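Local structure of nucleoside diphosphate kinase (Encephalitozoon cuniculi, 3MPD) at residues I26-E31 with G107-S112; E50-H55 with K132-D137. The protein probably transfers the gamma phosphate of ATP to nucleoside diphosphates by a ping-pong mechanism through a phosphorylated active-site intermediate, using magnesium. All blocks are in the same frame, centred on the assembly; numbering follows the deposited sequence.

How the contacts relate
Contact 1 is a surface contact and contact 2 a partly buried one; their centres lie 23 Å apart, on opposite sides of the chain's centre, and their nearest atoms stay about 11 Å from each other. Each joins two helices, but not the same two: 22-32 with 105-109 in contact 1, 46-52 with 124-134 in contact 2. Along the chain their segments alternate, although the contacts do not touch. Chemistry follows place. On the surface a charged guanidinium bridges a carboxylate, a phenol and a water; in contact 2 two buried aromatic side chains share one N-H...N hydrogen bond beside methyl packing, close to the putative phosphohistidine.

Contact 1. Residues I26-E31 with G107-S112; sequences IQRFEE and GDYGVS
Arg-28 meets both Asp-108 and Tyr-109 through one terminal nitrogen. NH2 lies 2.8 Å from OD2 of Asp-108, a salt bridge that is also a hydrogen bond, although the N-H is bent to 144° at the hydrogen. The carboxylate offers its anti lone pair, and its plane is turned 63° from that of the guanidinium, so the two groups do not form a flat, two-pronged pair. The same NH2 gives a weak bond to OH of Tyr-109 at 3.0 Å, with the phenol at the guanidinium edge. Along the same NE/NH2 edge, NE donates to a water at 2.7 Å, which is weakly linked to the Tyr-109 hydroxyl; Asp-108 OD2 approaches NH2 from its NH1 side.

The reach is long: the closest CA atoms, those of Arg-28 and Asp-108, are 11.7 Å apart. The arginine chain bends at its second torsion (chi2 -67°) and then runs extended through chi3 to span much of the gap from helix 22-32. At the end of helix 105-109, CB of Asp-108 sits 4.0 Å above the plane of the Tyr-109 ring, over its centre, so the two residues pack on each other while their oxygens converge on NH2 from two directions.

Further out, OD1 of Asp-108 accepts from Gly-103 N, giving the carboxylate a second hold, and the Tyr-109 ring packs on Leu-21 and Ile-117. Arg-28 also touches Ile-105, while Glu-30, on the same helix, bonds to Ile-22 N and Ser-23 N of the second subunit. The contact thus ties the subunit-interface helix to the Kpn loop, which carries Arg-106, an ATP-binding residue by similarity. The charge attraction comes from the Asp-108 carboxylate, with phenol and water as added polar partners, and at so exposed an aspartate solvent probably weakens the pair.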
ATOM      1  N   ILE A  26      -4.104  -6.309   3.714  1.00 14.88           N
ATOM      2  CA  ILE A  26      -3.201  -6.631   2.612  1.00 16.17           C
ATOM      3  C   ILE A  26      -2.683  -8.074   2.729  1.00 16.43           C
ATOM      4  O   ILE A  26      -2.508  -8.762   1.714  1.00 17.79           O
ATOM      5  CB  ILE A  26      -2.050  -5.603   2.548  1.00 15.80           C
ATOM      6  CG1 ILE A  26      -2.626  -4.228   2.087  1.00 17.15           C
ATOM      7  CG2 ILE A  26      -0.915  -6.110   1.600  1.00 16.83           C
ATOM      8  CD1 ILE A  26      -1.552  -3.115   2.008  1.00 17.97           C
ATOM      9  N   GLN A  27      -2.421  -8.526   3.953  1.00 15.82           N
ATOM     10  CA  GLN A  27      -2.005  -9.922   4.168  1.00 16.63           C
ATOM     11  C   GLN A  27      -2.955 -10.924   3.500  1.00 16.78           C
ATOM     12  O   GLN A  27      -2.482 -11.919   2.927  1.00 17.28           O
ATOM     13  CB  GLN A  27      -1.903 -10.250   5.674  1.00 16.27           C
ATOM     14  CG  GLN A  27      -1.395 -11.666   6.004  1.00 19.12           C
ATOM     15  CD  GLN A  27      -1.439 -11.979   7.556  1.00 25.88           C
ATOM     16  OE1 GLN A  27      -1.404 -11.087   8.390  1.00 29.35           O
ATOM     17  NE2 GLN A  27      -1.534 -13.230   7.895  1.00 27.55           N
ATOM     18  N   ARG A  28      -4.273 -10.692   3.592  1.00 16.51           N
ATOM     19  CA  ARG A  28      -5.241 -11.668   3.040  1.00 17.10           C
ATOM     20  C   ARG A  28      -5.035 -11.822   1.528  1.00 16.37           C
ATOM     21  O   ARG A  28      -5.083 -12.933   1.003  1.00 16.10           O
ATOM     22  CB  ARG A  28      -6.705 -11.302   3.305  1.00 16.27           C
ATOM     23  CG  ARG A  28      -7.053 -10.873   4.747  1.00 20.76           C
ATOM     24  CD  ARG A  28      -6.893 -12.040   5.685  1.00 21.75           C
ATOM     25  NE  ARG A  28      -7.324 -11.724   7.061  1.00 25.21           N
ATOM     26  CZ  ARG A  28      -8.536 -11.930   7.579  1.00 21.72           C
ATOM     27  NH1 ARG A  28      -9.524 -12.412   6.844  1.00 18.18           N
ATOM     28  NH2 ARG A  28      -8.742 -11.676   8.867  1.00 20.16           N
ATOM     29  N   PHE A  29      -4.825 -10.699   0.845  1.00 16.58           N
ATOM     30  CA  PHE A  29      -4.666 -10.697  -0.607  1.00 16.49           C
ATOM     31  C   PHE A  29      -3.310 -11.242  -1.049  1.00 17.36           C
ATOM     32  O   PHE A  29      -3.196 -11.988  -2.050  1.00 18.26           O
ATOM     33  CB  PHE A  29      -4.891  -9.282  -1.160  1.00 16.91           C
ATOM     34  CG  PHE A  29      -6.323  -8.877  -1.117  1.00 18.66           C
ATOM     35  CD1 PHE A  29      -7.115  -9.017  -2.246  1.00 18.57           C
ATOM     36  CD2 PHE A  29      -6.902  -8.392   0.062  1.00 19.98           C
ATOM     37  CE1 PHE A  29      -8.465  -8.686  -2.201  1.00 20.21           C
ATOM     38  CE2 PHE A  29      -8.285  -8.059   0.099  1.00 19.17           C
ATOM     39  CZ  PHE A  29      -9.039  -8.223  -1.036  1.00 18.33           C
ATOM     40  N   GLU A  30      -2.280 -10.856  -0.316  1.00 17.32           N
ATOM     41  CA  GLU A  30      -0.911 -11.195  -0.681  1.00 17.35           C
ATOM     42  C   GLU A  30      -0.678 -12.694  -0.399  1.00 17.98           C
ATOM     43  O   GLU A  30      -0.002 -13.375  -1.170  1.00 17.58           O
ATOM     44  CB  GLU A  30       0.053 -10.297   0.138  1.00 18.52           C
ATOM     45  CG  GLU A  30       1.535 -10.506  -0.135  1.00 18.27           C
ATOM     46  CD  GLU A  30       2.451  -9.507   0.591  1.00 21.10           C
ATOM     47  OE1 GLU A  30       2.237  -9.187   1.801  1.00 20.60           O
ATOM     48  OE2 GLU A  30       3.452  -9.099  -0.041  1.00 18.85           O
ATOM     49  N   GLU A  31      -1.260 -13.217   0.698  1.00 17.42           N
ATOM     50  CA  GLU A  31      -1.094 -14.657   1.040  1.00 18.38           C
ATOM     51  C   GLU A  31      -1.912 -15.558   0.139  1.00 18.45           C
ATOM     52  O   GLU A  31      -1.563 -16.739  -0.042  1.00 18.65           O
ATOM     53  CB  GLU A  31      -1.428 -14.961   2.521  1.00 17.89           C
ATOM     54  CG  GLU A  31      -0.368 -14.473   3.461  1.00 17.39           C
ATOM     55  CD  GLU A  31      -0.646 -14.814   4.934  1.00 19.57           C
ATOM     56  OE1 GLU A  31      -1.829 -15.004   5.376  1.00 20.43           O
ATOM     57  OE2 GLU A  31       0.353 -14.827   5.666  1.00 21.47           O
ATOM     58  N   GLY A 107     -16.152 -10.583   8.266  1.00 17.10           N
ATOM     59  CA  GLY A 107     -16.480 -11.451   9.395  1.00 17.46           C
ATOM     60  C   GLY A 107     -15.588 -11.256  10.627  1.00 17.26           C
ATOM     61  O   GLY A 107     -16.050 -11.404  11.765  1.00 17.47           O
ATOM     62  N   ASP A 108     -14.304 -11.001  10.398  1.00 15.52           N
ATOM     63  CA  ASP A 108     -13.322 -10.901  11.497  1.00 16.56           C
ATOM     64  C   ASP A 108     -13.241  -9.492  12.124  1.00 16.97           C
ATOM     65  O   ASP A 108     -12.966  -9.358  13.316  1.00 17.80           O
ATOM     66  CB  ASP A 108     -11.920 -11.300  11.005  1.00 14.72           C
ATOM     67  CG  ASP A 108     -11.797 -12.809  10.701  1.00 19.68           C
ATOM     68  OD1 ASP A 108     -12.637 -13.636  11.154  1.00 20.05           O
ATOM     69  OD2 ASP A 108     -10.848 -13.163   9.998  1.00 18.29           O
ATOM     70  N   TYR A 109     -13.487  -8.459  11.328  1.00 17.38           N
ATOM     71  CA  TYR A 109     -13.232  -7.063  11.788  1.00 18.70           C
ATOM     72  C   TYR A 109     -14.462  -6.175  11.726  1.00 18.92           C
ATOM     73  O   TYR A 109     -14.518  -5.137  12.375  1.00 20.21           O
ATOM     74  CB  TYR A 109     -12.114  -6.400  10.933  1.00 17.62           C
ATOM     75  CG  TYR A 109     -10.844  -7.225  10.764  1.00 17.79           C
ATOM     76  CD1 TYR A 109     -10.159  -7.703  11.865  1.00 19.50           C
ATOM     77  CD2 TYR A 109     -10.308  -7.483   9.501  1.00 16.83           C
ATOM     78  CE1 TYR A 109      -8.995  -8.501  11.736  1.00 19.67           C
ATOM     79  CE2 TYR A 109      -9.104  -8.257   9.349  1.00 18.61           C
ATOM     80  CZ  TYR A 109      -8.461  -8.755  10.483  1.00 17.78           C
ATOM     81  OH  TYR A 109      -7.312  -9.533  10.384  1.00 17.54           O
ATOM     82  N   GLY A 110     -15.437  -6.555  10.908  1.00 19.39           N
ATOM     83  CA  GLY A 110     -16.566  -5.670  10.624  1.00 20.05           C
ATOM     84  C   GLY A 110     -17.725  -5.828  11.588  1.00 21.59           C
ATOM     85  O   GLY A 110     -18.013  -6.936  12.090  1.00 21.40           O
ATOM     86  N   VAL A 111     -18.396  -4.715  11.858  1.00 23.20           N
ATOM     87  CA  VAL A 111     -19.627  -4.778  12.648  1.00 25.83           C
ATOM     88  C   VAL A 111     -20.877  -4.294  11.883  1.00 27.59           C
ATOM     89  O   VAL A 111     -21.933  -4.958  11.913  1.00 30.53           O
ATOM     90  CB  VAL A 111     -19.464  -4.106  14.050  1.00 26.89           C
ATOM     91  CG1 VAL A 111     -20.818  -4.048  14.793  1.00 30.03           C
ATOM     92  CG2 VAL A 111     -18.476  -4.878  14.883  1.00 27.96           C
ATOM     93  N   SER A 112     -20.790  -3.150  11.226  1.00 27.00           N
ATOM     94  CA  SER A 112     -21.952  -2.614  10.512  1.00 27.66           C
ATOM     95  C   SER A 112     -21.831  -2.688   8.979  1.00 25.21           C
ATOM     96  O   SER A 112     -20.724  -2.776   8.432  1.00 23.52           O
ATOM     97  CB  SER A 112     -22.214  -1.167  10.975  1.00 29.47           C
ATOM     98  OG  SER A 112     -21.135  -0.372  10.526  1.00 33.22           O
TER
HETATM   99  O   HOH W   1      -5.073 -10.823   8.311  1.00 17.62           O

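Contact 2. Residues E50-H55 with K132-D137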
ATOM      1  N   GLU A  50     -20.165   9.360  -6.077  1.00 39.68           N
ATOM      2  CA  GLU A  50     -21.465   9.283  -6.754  1.00 40.75           C
ATOM      3  C   GLU A  50     -21.396   8.484  -8.063  1.00 41.09           C
ATOM      4  O   GLU A  50     -22.332   7.766  -8.412  1.00 41.22           O
ATOM      5  CB  GLU A  50     -22.034  10.710  -6.981  1.00 43.48           C
ATOM      6  CG  GLU A  50     -22.374  11.397  -5.646  1.00 45.25           C
ATOM      7  CD  GLU A  50     -22.835  12.854  -5.743  1.00 50.70           C
ATOM      8  OE1 GLU A  50     -22.766  13.475  -6.830  1.00 54.27           O
ATOM      9  OE2 GLU A  50     -23.271  13.377  -4.693  1.00 52.78           O
ATOM     10  N   THR A  51     -20.282   8.606  -8.778  1.00 41.60           N
ATOM     11  CA  THR A  51     -20.037   7.794  -9.976  1.00 43.11           C
ATOM     12  C   THR A  51     -19.757   6.336  -9.595  1.00 41.13           C
ATOM     13  O   THR A  51     -20.357   5.421 -10.154  1.00 42.08           O
ATOM     14  CB  THR A  51     -18.852   8.337 -10.783  1.00 44.37           C
ATOM     15  OG1 THR A  51     -19.069   9.723 -11.032  1.00 47.72           O
ATOM     16  CG2 THR A  51     -18.685   7.579 -12.111  1.00 46.87           C
ATOM     17  N   HIS A  52     -18.830   6.135  -8.657  1.00 39.98           N
ATOM     18  CA  HIS A  52     -18.512   4.793  -8.119  1.00 39.13           C
ATOM     19  C   HIS A  52     -19.772   4.038  -7.686  1.00 38.61           C
ATOM     20  O   HIS A  52     -19.942   2.862  -8.017  1.00 40.02           O
ATOM     21  CB  HIS A  52     -17.516   4.891  -6.955  1.00 37.94           C
ATOM     22  CG  HIS A  52     -17.111   3.560  -6.386  1.00 38.35           C
ATOM     23  ND1 HIS A  52     -15.942   2.917  -6.744  1.00 40.40           N
ATOM     24  CD2 HIS A  52     -17.719   2.754  -5.483  1.00 39.76           C
ATOM     25  CE1 HIS A  52     -15.852   1.773  -6.085  1.00 41.79           C
ATOM     26  NE2 HIS A  52     -16.921   1.648  -5.318  1.00 40.82           N
ATOM     27  N   TYR A  53     -20.660   4.727  -6.974  1.00 37.50           N
ATOM     28  CA  TYR A  53     -21.876   4.102  -6.450  1.00 37.77           C
ATOM     29  C   TYR A  53     -23.161   4.477  -7.213  1.00 38.88           C
ATOM     30  O   TYR A  53     -24.247   4.456  -6.620  1.00 38.77           O
ATOM     31  CB  TYR A  53     -22.028   4.394  -4.938  1.00 36.12           C
ATOM     32  CG  TYR A  53     -20.989   3.706  -4.051  1.00 38.35           C
ATOM     33  CD1 TYR A  53     -20.968   2.303  -3.897  1.00 40.31           C
ATOM     34  CD2 TYR A  53     -20.017   4.455  -3.371  1.00 40.62           C
ATOM     35  CE1 TYR A  53     -20.003   1.655  -3.072  1.00 41.49           C
ATOM     36  CE2 TYR A  53     -19.046   3.818  -2.542  1.00 41.97           C
ATOM     37  CZ  TYR A  53     -19.051   2.428  -2.401  1.00 43.01           C
ATOM     38  OH  TYR A  53     -18.086   1.826  -1.607  1.00 46.91           O
ATOM     39  N   SER A  54     -23.048   4.776  -8.516  1.00 40.84           N
ATOM     40  CA  SER A  54     -24.209   5.206  -9.327  1.00 43.63           C
ATOM     41  C   SER A  54     -25.356   4.193  -9.332  1.00 44.85           C
ATOM     42  O   SER A  54     -26.533   4.572  -9.339  1.00 45.30           O
ATOM     43  CB  SER A  54     -23.798   5.562 -10.759  1.00 46.47           C
ATOM     44  OG  SER A  54     -23.155   4.463 -11.375  1.00 49.02           O
ATOM     45  N   HIS A  55     -25.005   2.907  -9.298  1.00 45.28           N
ATOM     46  CA  HIS A  55     -25.999   1.827  -9.191  1.00 47.68           C
ATOM     47  C   HIS A  55     -26.804   1.870  -7.876  1.00 45.10           C
ATOM     48  O   HIS A  55     -27.853   1.238  -7.771  1.00 46.53           O
ATOM     49  CB  HIS A  55     -25.346   0.440  -9.404  1.00 49.96           C
ATOM     50  CG  HIS A  55     -24.242   0.112  -8.428  1.00 50.01           C
ATOM     51  ND1 HIS A  55     -22.992   0.697  -8.483  1.00 50.30           N
ATOM     52  CD2 HIS A  55     -24.196  -0.773  -7.400  1.00 51.54           C
ATOM     53  CE1 HIS A  55     -22.231   0.199  -7.520  1.00 50.51           C
ATOM     54  NE2 HIS A  55     -22.937  -0.698  -6.852  1.00 51.13           N
ATOM     55  N   LYS A 132     -10.393   2.792 -13.751  1.00 40.33           N
ATOM     56  CA  LYS A 132     -10.272   4.032 -14.535  1.00 43.86           C
ATOM     57  C   LYS A 132     -10.754   5.254 -13.755  1.00 43.69           C
ATOM     58  O   LYS A 132     -10.226   6.344 -13.912  1.00 45.12           O
ATOM     59  CB  LYS A 132     -11.024   3.941 -15.875  1.00 46.69           C
ATOM     60  CG  LYS A 132     -10.518   2.842 -16.823  1.00 50.17           C
ATOM     61  CD  LYS A 132     -11.397   2.740 -18.079  1.00 58.36           C
ATOM     62  CE  LYS A 132     -11.558   1.279 -18.525  1.00 58.56           C
ATOM     63  NZ  LYS A 132     -12.899   1.070 -19.175  1.00 60.76           N
ATOM     64  N   LEU A 133     -11.757   5.059 -12.910  1.00 42.14           N
ATOM     65  CA  LEU A 133     -12.299   6.143 -12.095  1.00 42.48           C
ATOM     66  C   LEU A 133     -11.310   6.614 -11.020  1.00 41.02           C
ATOM     67  O   LEU A 133     -11.060   7.808 -10.884  1.00 41.77           O
ATOM     68  CB  LEU A 133     -13.611   5.692 -11.450  1.00 41.04           C
ATOM     69  CG  LEU A 133     -14.408   6.718 -10.671  1.00 43.71           C
ATOM     70  CD1 LEU A 133     -14.823   7.943 -11.549  1.00 45.72           C
ATOM     71  CD2 LEU A 133     -15.613   6.017 -10.040  1.00 42.15           C
ATOM     72  N   TRP A 134     -10.733   5.666 -10.283  1.00 37.83           N
ATOM     73  CA  TRP A 134      -9.894   5.986  -9.127  1.00 37.67           C
ATOM     74  C   TRP A 134      -8.387   6.062  -9.383  1.00 38.42           C
ATOM     75  O   TRP A 134      -7.683   6.808  -8.695  1.00 38.22           O
ATOM     76  CB  TRP A 134     -10.107   4.937  -8.025  1.00 35.12           C
ATOM     77  CG  TRP A 134     -11.449   4.950  -7.409  1.00 35.14           C
ATOM     78  CD1 TRP A 134     -12.534   4.202  -7.781  1.00 35.90           C
ATOM     79  CD2 TRP A 134     -11.861   5.728  -6.295  1.00 35.91           C
ATOM     80  NE1 TRP A 134     -13.596   4.467  -6.957  1.00 34.74           N
ATOM     81  CE2 TRP A 134     -13.212   5.403  -6.035  1.00 37.05           C
ATOM     82  CE3 TRP A 134     -11.220   6.670  -5.482  1.00 38.78           C
ATOM     83  CZ2 TRP A 134     -13.928   5.973  -4.990  1.00 38.79           C
ATOM     84  CZ3 TRP A 134     -11.928   7.248  -4.452  1.00 40.37           C
ATOM     85  CH2 TRP A 134     -13.277   6.899  -4.213  1.00 40.99           C
ATOM     86  N   ILE A 135      -7.896   5.254 -10.323  1.00 39.61           N
ATOM     87  CA  ILE A 135      -6.450   5.071 -10.523  1.00 40.85           C
ATOM     88  C   ILE A 135      -5.975   5.692 -11.830  1.00 44.67           C
ATOM     89  O   ILE A 135      -5.026   6.474 -11.830  1.00 46.56           O
ATOM     90  CB  ILE A 135      -6.040   3.567 -10.514  1.00 38.40           C
ATOM     91  CG1 ILE A 135      -6.533   2.866  -9.261  1.00 35.86           C
ATOM     92  CG2 ILE A 135      -4.528   3.419 -10.647  1.00 39.16           C
ATOM     93  CD1 ILE A 135      -5.840   3.313  -7.992  1.00 34.31           C
ATOM     94  N   GLY A 136      -6.620   5.336 -12.938  1.00 47.43           N
ATOM     95  CA  GLY A 136      -6.270   5.900 -14.252  1.00 52.84           C
ATOM     96  C   GLY A 136      -6.284   4.830 -15.324  1.00 54.98           C
ATOM     97  O   GLY A 136      -6.574   3.659 -15.046  1.00 53.40           O
ATOM     98  N   ASP A 137      -5.970   5.221 -16.553  1.00 59.64           N
ATOM     99  CA  ASP A 137      -6.028   4.285 -17.683  1.00 62.38           C
ATOM    100  C   ASP A 137      -4.677   3.642 -17.981  1.00 62.74           C
ATOM    101  O   ASP A 137      -4.573   2.838 -18.921  1.00 63.98           O
ATOM    102  CB  ASP A 137      -6.525   4.966 -18.968  1.00 65.76           C
ATOM    103  CG  ASP A 137      -6.876   6.417 -18.768  1.00 69.11           C
ATOM    104  OD1 ASP A 137      -7.838   6.706 -18.022  1.00 69.72           O
ATOM    105  OD2 ASP A 137      -6.191   7.269 -19.377  1.00 73.80           O
TER
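His-52 and Leu-133 bury the most surface here, followed by Trp-134. The indole N-H of Trp-134 points at His-52, NE1 lying 2.8 Å from ND1 in a nearly straight bond (162° at the hydrogen). The geometry is unequal at its two ends: ND1 lies close to the indole plane, at the edge of the ring, whereas NE1 stands 37° out of the imidazole plane. The two side chains cross at about a right angle, with imidazole and five-membered indole ring centroids 4.9 Å apart; the rings are oblique, neither stacked nor edge-to-face. His-52 has CG anti to its own N (chi1 -178°), which swings the imidazole off helix 46-52 to meet the indole.

This is where helices 46-52 and 124-134 both reach their C-terminal ends, over the four-stranded antiparallel sheet of the ferredoxin-like alpha/beta fold of NDP kinases. Trp-134 stacks on Phe-9 of strand 7-12, and the His-52 ring meets His-119, the phosphohistidine by similarity, edge-to-face. The tryptophan probably acts from the second shell, helping to position an imidazole next to the probable active-site histidine.

Leu-133 packs alongside with its two methyls. CD2 presses on the backbone of helix 46-52, 3.5 Å from N of His-52, and also lies 3.8 Å from CB of His-52; CD1 rests against CG2 of Thr-51 at 3.9 Å. Thr-51 turns this methyl to the leucine while its OG1 bonds to Glu-47 O, one turn back along its own helix.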